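Local coordinates for protein putative oxidoreductase (Magnetospirillum magnetotacticum, PDB 3C1A) that probably works as an NAD(P)-dependent oxidoreductase of the GFO/IDH/MocA family, on a substrate that remains unidentified, at residues A[128-132]-A[133-137]; A[175-178]-A[179-183]. One frame throughout, in Å; residues are numbered along the deposited sequence.

Contacts 1 and 2 are both largely buried, with centres 11 Å apart, and each joins neighbours along the chain. Contact 1 is a helix start, where the chain leaving strand 123-126 of the Rossmann sheet turns into helix 133-140; its chemistry is polar, with side-chain amides serving a cap. Contact 2 lies within helix 168-184, where main-chain bonds, a serine hydroxyl and aliphatic packing prevail. The two meet directly: W135 NE1 lies 2.8 Å from D182 OD2, a probable hydrogen bond, and the indole packs against M179. Both also touch tetraethylene glycol, probably left from crystallisation, through Q129 in contact 1 and D176 in contact 2; it may mark a pocket.

Contact 1 of 2, residues A[128-132]-A[133-137]; sequences TQLFN and PAWEA
The indole of W135 is met obliquely by two groups of the preceding turn: the carbonyl O of Q129, 3.6 Å from W135 CG, and L130 CD2, 3.6 Å from W135 NE1. The Q129 side chain crosses that of W135 at about a right angle, with amide and ring planes 43° apart and Q129 CG 4.0 Å from W135 CB. L130 runs alongside the ring and points the same way. Further out, M245 touches the indole, whose NE1 has D182 of helix 168-184 as its probable hydrogen-bond partner. The third flat group, the N132 amide, is engaged through both its oxygen and its nitrogen. As N-cap of helix 133-140, N132 accepts the N-H of A134 on OD1 at 3.0 Å, closing an Asx turn; this donor stands well above the carbonyl plane, not on a lone pair. With CG swung anti to its main-chain nitrogen (chi1 -177°), N132 can also send ND2 to Q129 OE1, a 2.6 Å bond nearly in line with that C=O. The main-chain O of N132 takes E136 N at 3.2 Å and 175°, plus a weak bond from W135 N, while P133 opens the helix. The extended E136 carries OE2 past the carbonyl carbon of F131; in the conformer described, its OE1 forms a salt bridge to R282. OD1 and ND2 of N132 are thus both engaged, which holds the amide against rotation, and Q129 OE1, whose companion NE2 binds the tetraethylene glycol, restrains it from the preceding turn.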
# COMPACT_ATOMS: atom_id res chain seq x y z
N THR A 128 0.18 -2.38 1.20
CA THR A 128 0.15 -3.46 2.19
C THR A 128 -0.75 -4.64 1.78
O THR A 128 -0.46 -5.79 2.10
CB THR A 128 -0.30 -2.90 3.51
OG1 THR A 128 0.47 -1.71 3.77
CG2 THR A 128 -0.09 -3.91 4.63
N GLN A 129 -1.85 -4.36 1.09
CA GLN A 129 -2.79 -5.43 0.76
C GLN A 129 -2.16 -6.45 -0.16
O GLN A 129 -2.51 -7.61 -0.15
CB GLN A 129 -4.07 -4.91 0.08
CG GLN A 129 -5.17 -6.02 0.04
CD GLN A 129 -5.77 -6.21 1.39
OE1 GLN A 129 -5.40 -7.13 2.13
NE2 GLN A 129 -6.67 -5.30 1.76
N LEU A 130 -1.25 -5.99 -1.00
CA LEU A 130 -0.64 -6.87 -1.96
C LEU A 130 0.35 -7.84 -1.33
O LEU A 130 0.87 -8.70 -2.01
CB LEU A 130 0.02 -6.06 -3.06
CG LEU A 130 -0.90 -5.10 -3.79
CD1 LEU A 130 -0.11 -4.48 -4.91
CD2 LEU A 130 -2.11 -5.81 -4.35
N PHE A 131 0.62 -7.68 -0.02
CA PHE A 131 1.46 -8.57 0.77
C PHE A 131 0.64 -9.29 1.84
O PHE A 131 1.19 -9.86 2.77
CB PHE A 131 2.58 -7.75 1.46
CG PHE A 131 3.53 -7.10 0.50
CD1 PHE A 131 4.57 -7.82 -0.07
CD2 PHE A 131 3.37 -5.77 0.14
CE1 PHE A 131 5.46 -7.22 -0.95
CE2 PHE A 131 4.28 -5.16 -0.73
CZ PHE A 131 5.31 -5.90 -1.29
N ASN A 132 -0.68 -9.20 1.75
CA ASN A 132 -1.56 -9.82 2.74
C ASN A 132 -1.87 -11.25 2.32
O ASN A 132 -2.36 -11.46 1.21
CB ASN A 132 -2.85 -8.98 2.82
CG ASN A 132 -3.82 -9.49 3.86
OD1 ASN A 132 -3.65 -10.56 4.44
ND2 ASN A 132 -4.89 -8.73 4.08
N PRO A 133 -1.60 -12.26 3.18
CA PRO A 133 -2.00 -13.61 2.77
C PRO A 133 -3.48 -13.83 2.40
O PRO A 133 -3.78 -14.70 1.61
CB PRO A 133 -1.62 -14.47 3.99
CG PRO A 133 -0.49 -13.70 4.61
CD PRO A 133 -0.90 -12.27 4.48
N ALA A 134 -4.39 -13.04 2.95
CA ALA A 134 -5.79 -13.15 2.60
C ALA A 134 -6.05 -12.73 1.13
O ALA A 134 -6.88 -13.34 0.46
CB ALA A 134 -6.63 -12.32 3.56
N TRP A 135 -5.32 -11.72 0.63
CA TRP A 135 -5.48 -11.21 -0.74
C TRP A 135 -4.90 -12.23 -1.71
O TRP A 135 -5.50 -12.54 -2.74
CB TRP A 135 -4.78 -9.85 -0.89
CG TRP A 135 -4.85 -9.33 -2.28
CD1 TRP A 135 -3.83 -9.13 -3.13
CD2 TRP A 135 -6.04 -8.95 -2.99
NE1 TRP A 135 -4.28 -8.64 -4.33
CE2 TRP A 135 -5.65 -8.53 -4.26
CE3 TRP A 135 -7.40 -8.94 -2.66
CZ2 TRP A 135 -6.56 -8.13 -5.21
CZ3 TRP A 135 -8.30 -8.54 -3.60
CH2 TRP A 135 -7.89 -8.14 -4.87
N GLU A 136 -3.75 -12.76 -1.35
CA GLU A 136 -3.14 -13.85 -2.09
C GLU A 136 -4.07 -15.08 -2.18
O GLU A 136 -4.21 -15.67 -3.25
CB GLU A 136 -1.78 -14.19 -1.46
CG GLU A 136 -0.76 -13.02 -1.55
CD GLU A 136 0.47 -13.21 -0.69
OE1 GLU A 136 0.71 -14.34 -0.23
OE2 GLU A 136 1.20 -12.22 -0.45
N ALA A 137 -4.71 -15.42 -1.06
CA ALA A 137 -5.71 -16.51 -1.00
C ALA A 137 -6.98 -16.22 -1.84
O ALA A 137 -7.51 -17.12 -2.47
CB ALA A 137 -6.11 -16.80 0.41

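Contact 2 of 2, residues A[175-178]-A[179-183]; sequences HDVS and MVLDL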
# COMPACT_ATOMS: atom_id res chain seq x y z
N HIS A 175 -4.29 2.69 -1.25
CA HIS A 175 -4.36 1.34 -0.67
C HIS A 175 -5.36 0.45 -1.48
O HIS A 175 -5.06 -0.70 -1.87
CB HIS A 175 -4.75 1.47 0.78
CG HIS A 175 -4.83 0.17 1.50
ND1 HIS A 175 -3.73 -0.63 1.68
CD2 HIS A 175 -5.88 -0.48 2.06
CE1 HIS A 175 -4.10 -1.73 2.34
NE2 HIS A 175 -5.40 -1.66 2.57
N ASP A 176 -6.52 1.01 -1.81
CA ASP A 176 -7.56 0.27 -2.54
C ASP A 176 -7.38 0.33 -4.07
O ASP A 176 -7.74 -0.60 -4.74
CB ASP A 176 -8.96 0.73 -2.08
CG ASP A 176 -9.17 0.54 -0.58
OD1 ASP A 176 -8.65 -0.46 -0.03
OD2 ASP A 176 -9.80 1.38 0.07
N VAL A 177 -6.84 1.41 -4.62
CA VAL A 177 -6.58 1.42 -6.04
C VAL A 177 -5.55 0.33 -6.45
O VAL A 177 -5.76 -0.39 -7.46
CB VAL A 177 -6.19 2.83 -6.55
CG1 VAL A 177 -5.76 2.74 -7.97
CG2 VAL A 177 -7.35 3.77 -6.33
N SER A 178 -4.51 0.14 -5.62
CA SER A 178 -3.51 -0.91 -5.83
C SER A 178 -4.15 -2.30 -5.93
O SER A 178 -3.75 -3.12 -6.76
CB SER A 178 -2.43 -0.90 -4.73
OG SER A 178 -2.97 -1.09 -3.44
N MSE A 179 -5.14 -2.53 -5.07
CA MSE A 179 -5.83 -3.81 -5.01
C MSE A 179 -6.65 -4.03 -6.30
O MSE A 179 -6.54 -5.09 -6.94
CB MSE A 179 -6.69 -3.84 -3.75
CG MSE A 179 -7.50 -5.09 -3.57
SE MSE A 179 -9.23 -5.03 -4.46
CE MSE A 179 -10.09 -3.78 -3.33
N VAL A 180 -7.39 -3.02 -6.72
CA VAL A 180 -8.20 -3.11 -7.94
C VAL A 180 -7.36 -3.33 -9.21
O VAL A 180 -7.60 -4.27 -9.96
CB VAL A 180 -9.15 -1.93 -8.06
CG1 VAL A 180 -9.96 -2.02 -9.33
CG2 VAL A 180 -10.15 -1.89 -6.87
N LEU A 181 -6.33 -2.52 -9.41
CA LEU A 181 -5.37 -2.72 -10.51
C LEU A 181 -4.65 -4.07 -10.46
O LEU A 181 -4.45 -4.70 -11.51
CB LEU A 181 -4.36 -1.59 -10.59
CG LEU A 181 -4.81 -0.13 -10.73
CD1 LEU A 181 -3.61 0.85 -10.87
CD2 LEU A 181 -5.77 0.09 -11.88
N ASP A 182 -4.29 -4.53 -9.28
CA ASP A 182 -3.68 -5.86 -9.12
C ASP A 182 -4.63 -7.00 -9.52
O ASP A 182 -4.26 -7.91 -10.27
CB ASP A 182 -3.17 -6.09 -7.71
CG ASP A 182 -2.44 -7.40 -7.58
OD1 ASP A 182 -1.44 -7.61 -8.32
OD2 ASP A 182 -2.88 -8.22 -6.75
N LEU A 183 -5.88 -6.91 -9.06
CA LEU A 183 -6.96 -7.82 -9.48
C LEU A 183 -7.22 -7.82 -10.97
O LEU A 183 -7.35 -8.89 -11.56
CB LEU A 183 -8.26 -7.46 -8.77
CG LEU A 183 -9.54 -8.28 -9.02
CD1 LEU A 183 -9.29 -9.74 -8.64
CD2 LEU A 183 -10.80 -7.74 -8.28
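V177 and L181 lie side by side, one turn apart on the alpha-helix 168-184, and point the same way, with V177 CG1 4.1 Å from L181 CD1. This helix packs on the mixed sheet of the GFO/IDH/MocA C-terminal domain: D176 and V177 rest on strand 218-225 and M179 on strand 148-158, whereas the V177 and L181 pair also meets helix 301-314. A straight main-chain bond joins the same pair, L181 N reaching V177 O at 2.9 Å and 172°. V180 has CG2 beside its own nitrogen and lays that methyl 3.5 Å from D176 O, the carbonyl that accepts its N-H. The selenomethionine M179, modelled in two conformers, has its CB 3.5 Å from the same D176 O. S178 turns its hydroxyl back to the preceding turn instead: with chi1 at 59°, OG hydrogen-bonds to H175 O at 2.6 Å from above the carbonyl plane and also to A174 O, its one proton being shared or alternating between them. With an alanine in place of S178 the hydroxyl is gone, and the carbonyl of H175, which has M179 N no nearer than 3.7 Å, would probably be left poorly satisfied. D182 OD2 forms a salt bridge to K139, while D182 CB sits 3.2 Å from S178 O, the oxygen that D182 N binds at 2.9 Å.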